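Local coordinates for protein UDP-N-acetylglucosamine 2-epimerase (Methanocaldococcus jannaschii, PDB 4NES) that probably catalyses the reversible epimerisation at C-2 of UDP-N-acetylglucosamine to UDP-N-acetylmannosamine and binds UDP-N-acetylglucosamine and UDP, at residues Pro18-Leu23 / Ile28-Ile33. Sequence-based numbering, arbitrary orientation.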
loop_
_atom_site.group_PDB
_atom_site.type_symbol
_atom_site.label_atom_id
_atom_site.label_comp_id
_atom_site.label_asym_id
_atom_site.label_seq_id
_atom_site.Cartn_x
_atom_site.Cartn_y
_atom_site.Cartn_z
ATOM N N PRO A 18 -18.047 19.187 1.414
ATOM C CA PRO A 18 -18.884 19.209 2.623
ATOM C C PRO A 18 -18.080 19.092 3.912
ATOM O O PRO A 18 -18.535 19.583 4.962
ATOM C CB PRO A 18 -19.785 17.985 2.451
ATOM C CG PRO A 18 -19.814 17.739 0.952
ATOM C CD PRO A 18 -18.428 18.085 0.505
ATOM N N ILE A 19 -16.921 18.442 3.857
ATOM C CA ILE A 19 -16.043 18.369 5.024
ATOM C C ILE A 19 -15.431 19.735 5.319
ATOM O O ILE A 19 -15.388 20.187 6.481
ATOM C CB ILE A 19 -14.967 17.287 4.827
ATOM C CG1 ILE A 19 -15.638 15.919 4.927
ATOM C CG2 ILE A 19 -13.863 17.429 5.865
ATOM C CD1 ILE A 19 -14.798 14.784 4.389
ATOM N N ILE A 20 -15.003 20.421 4.267
ATOM C CA ILE A 20 -14.524 21.790 4.396
ATOM C C ILE A 20 -15.613 22.709 4.959
ATOM O O ILE A 20 -15.330 23.506 5.869
ATOM C CB ILE A 20 -13.972 22.305 3.049
ATOM C CG1 ILE A 20 -12.694 21.529 2.707
ATOM C CG2 ILE A 20 -13.740 23.822 3.081
ATOM C CD1 ILE A 20 -12.239 21.639 1.264
ATOM N N ARG A 21 -16.850 22.589 4.472
ATOM C CA ARG A 21 -17.964 23.397 5.003
ATOM C C ARG A 21 -18.119 23.178 6.509
ATOM O O ARG A 21 -18.312 24.129 7.294
ATOM C CB ARG A 21 -19.277 23.039 4.300
ATOM C CG ARG A 21 -19.448 23.578 2.876
ATOM C CD ARG A 21 -19.704 25.084 2.849
ATOM N NE ARG A 21 -18.460 25.845 2.853
ATOM C CZ ARG A 21 -17.740 26.105 1.763
ATOM N NH1 ARG A 21 -18.144 25.673 0.574
ATOM N NH2 ARG A 21 -16.616 26.796 1.860
ATOM N N ALA A 22 -18.000 21.921 6.922
ATOM C CA ALA A 22 -18.129 21.585 8.334
ATOM C C ALA A 22 -16.952 22.101 9.162
ATOM O O ALA A 22 -17.151 22.647 10.250
ATOM C CB ALA A 22 -18.298 20.094 8.512
ATOM N N LEU A 23 -15.730 21.936 8.658
ATOM C CA LEU A 23 -14.541 22.440 9.343
ATOM C C LEU A 23 -14.575 23.950 9.561
ATOM O O LEU A 23 -14.064 24.444 10.573
ATOM C CB LEU A 23 -13.274 22.073 8.574
ATOM C CG LEU A 23 -12.862 20.608 8.627
ATOM C CD1 LEU A 23 -11.807 20.299 7.566
ATOM C CD2 LEU A 23 -12.341 20.263 10.015
ATOM N N ILE A 28 -11.086 24.241 14.615
ATOM C CA ILE A 28 -9.997 23.338 14.251
ATOM C C ILE A 28 -8.986 24.068 13.367
ATOM O O ILE A 28 -9.365 24.844 12.483
ATOM C CB ILE A 28 -10.544 22.070 13.541
ATOM C CG1 ILE A 28 -11.422 21.266 14.508
ATOM C CG2 ILE A 28 -9.412 21.216 12.994
ATOM C CD1 ILE A 28 -12.322 20.268 13.828
ATOM N N ASP A 29 -7.705 23.842 13.640
ATOM C CA ASP A 29 -6.622 24.326 12.795
ATOM C C ASP A 29 -6.438 23.345 11.635
ATOM O O ASP A 29 -5.963 22.225 11.832
ATOM C CB ASP A 29 -5.340 24.411 13.626
ATOM C CG ASP A 29 -4.140 24.872 12.824
ATOM O OD1 ASP A 29 -4.326 25.525 11.777
ATOM O OD2 ASP A 29 -3.006 24.591 13.265
ATOM N N TRP A 30 -6.812 23.768 10.437
ATOM C CA TRP A 30 -6.739 22.887 9.280
ATOM C C TRP A 30 -6.325 23.638 8.025
ATOM O O TRP A 30 -6.549 24.845 7.898
ATOM C CB TRP A 30 -8.093 22.219 9.051
ATOM C CG TRP A 30 -9.137 23.184 8.587
ATOM C CD1 TRP A 30 -9.912 23.997 9.369
ATOM C CD2 TRP A 30 -9.516 23.444 7.239
ATOM N NE1 TRP A 30 -10.747 24.748 8.585
ATOM C CE2 TRP A 30 -10.526 24.429 7.265
ATOM C CE3 TRP A 30 -9.105 22.944 5.999
ATOM C CZ2 TRP A 30 -11.128 24.922 6.109
ATOM C CZ3 TRP A 30 -9.703 23.431 4.850
ATOM C CH2 TRP A 30 -10.702 24.409 4.914
ATOM N N HIS A 31 -5.736 22.907 7.085
ATOM C CA HIS A 31 -5.375 23.471 5.796
ATOM C C HIS A 31 -5.363 22.377 4.749
ATOM O O HIS A 31 -5.465 21.191 5.081
ATOM C CB HIS A 31 -4.014 24.184 5.854
ATOM C CG HIS A 31 -4.079 25.567 6.437
ATOM N ND1 HIS A 31 -3.739 25.845 7.734
ATOM C CD2 HIS A 31 -4.471 26.748 5.882
ATOM C CE1 HIS A 31 -3.906 27.141 7.969
ATOM N NE2 HIS A 31 -4.351 27.702 6.862
ATOM N N ILE A 32 -5.233 22.787 3.492
ATOM C CA ILE A 32 -5.263 21.871 2.363
ATOM C C ILE A 32 -3.883 21.788 1.737
ATOM O O ILE A 32 -3.228 22.811 1.473
ATOM C CB ILE A 32 -6.259 22.342 1.284
ATOM C CG1 ILE A 32 -7.675 22.427 1.861
ATOM C CG2 ILE A 32 -6.205 21.433 0.058
ATOM C CD1 ILE A 32 -8.670 23.103 0.928
ATOM N N ILE A 33 -3.449 20.554 1.501
ATOM C CA ILE A 33 -2.290 20.265 0.672
ATOM C C ILE A 33 -2.812 19.729 -0.660
ATOM O O ILE A 33 -3.477 18.691 -0.715
ATOM C CB ILE A 33 -1.381 19.198 1.314
ATOM C CG1 ILE A 33 -0.860 19.663 2.682
ATOM C CG2 ILE A 33 -0.229 18.846 0.371
ATOM C CD1 ILE A 33 -0.184 18.545 3.464
#
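L23 lies over one face of the W30 indole, its CB 3.8 Å from the centroid of the five-membered ring and 16° off the ring normal, a CH-pi contact. The pair closes the back half of a beta-alpha-beta crossover, strand 3-7, helix 10-23, strand 30-34, in the parallel sheet of one Rossmann-like domain of the GT-B fold. The helix segment runs roughly antiparallel to the strand, their short axes 10.6 Å apart at an angle of 154°. Beyond CB the leucine stays on the same face of the indole: its CD1 sits above the ring-fusion atom W30 CD2, at 3.9 Å, while L23 CD2 turns to the loop and meets I28 CD1 at 3.8 Å. W30 CG is set between the backbone N and the carbonyl carbon (chi1 69°), and from there the indole lies flat against L23. One turn earlier, I20 approaches the far end of the six-membered ring obliquely, the two side chains crossing at about a right angle, with I20 CG2 3.6 Å from W30 CH2. An alanine in place of W30 would probably open a gap between helix and strand, leaving L23 CB and I20 CG2 without the ring they rest against. I5 of strand 3-7 touches I20, L23 and W30, tying the first strand of the unit into the same apolar layer, and P54 also packs on W30. Within the connection between helix and strand, T26 OG1 is hydrogen-bonded to both L23 O and I28 N, bridging its two ends. Further along the strand the contact narrows to two methyl groups, I20 CD1 and I32 CD1, 3.9 Å apart.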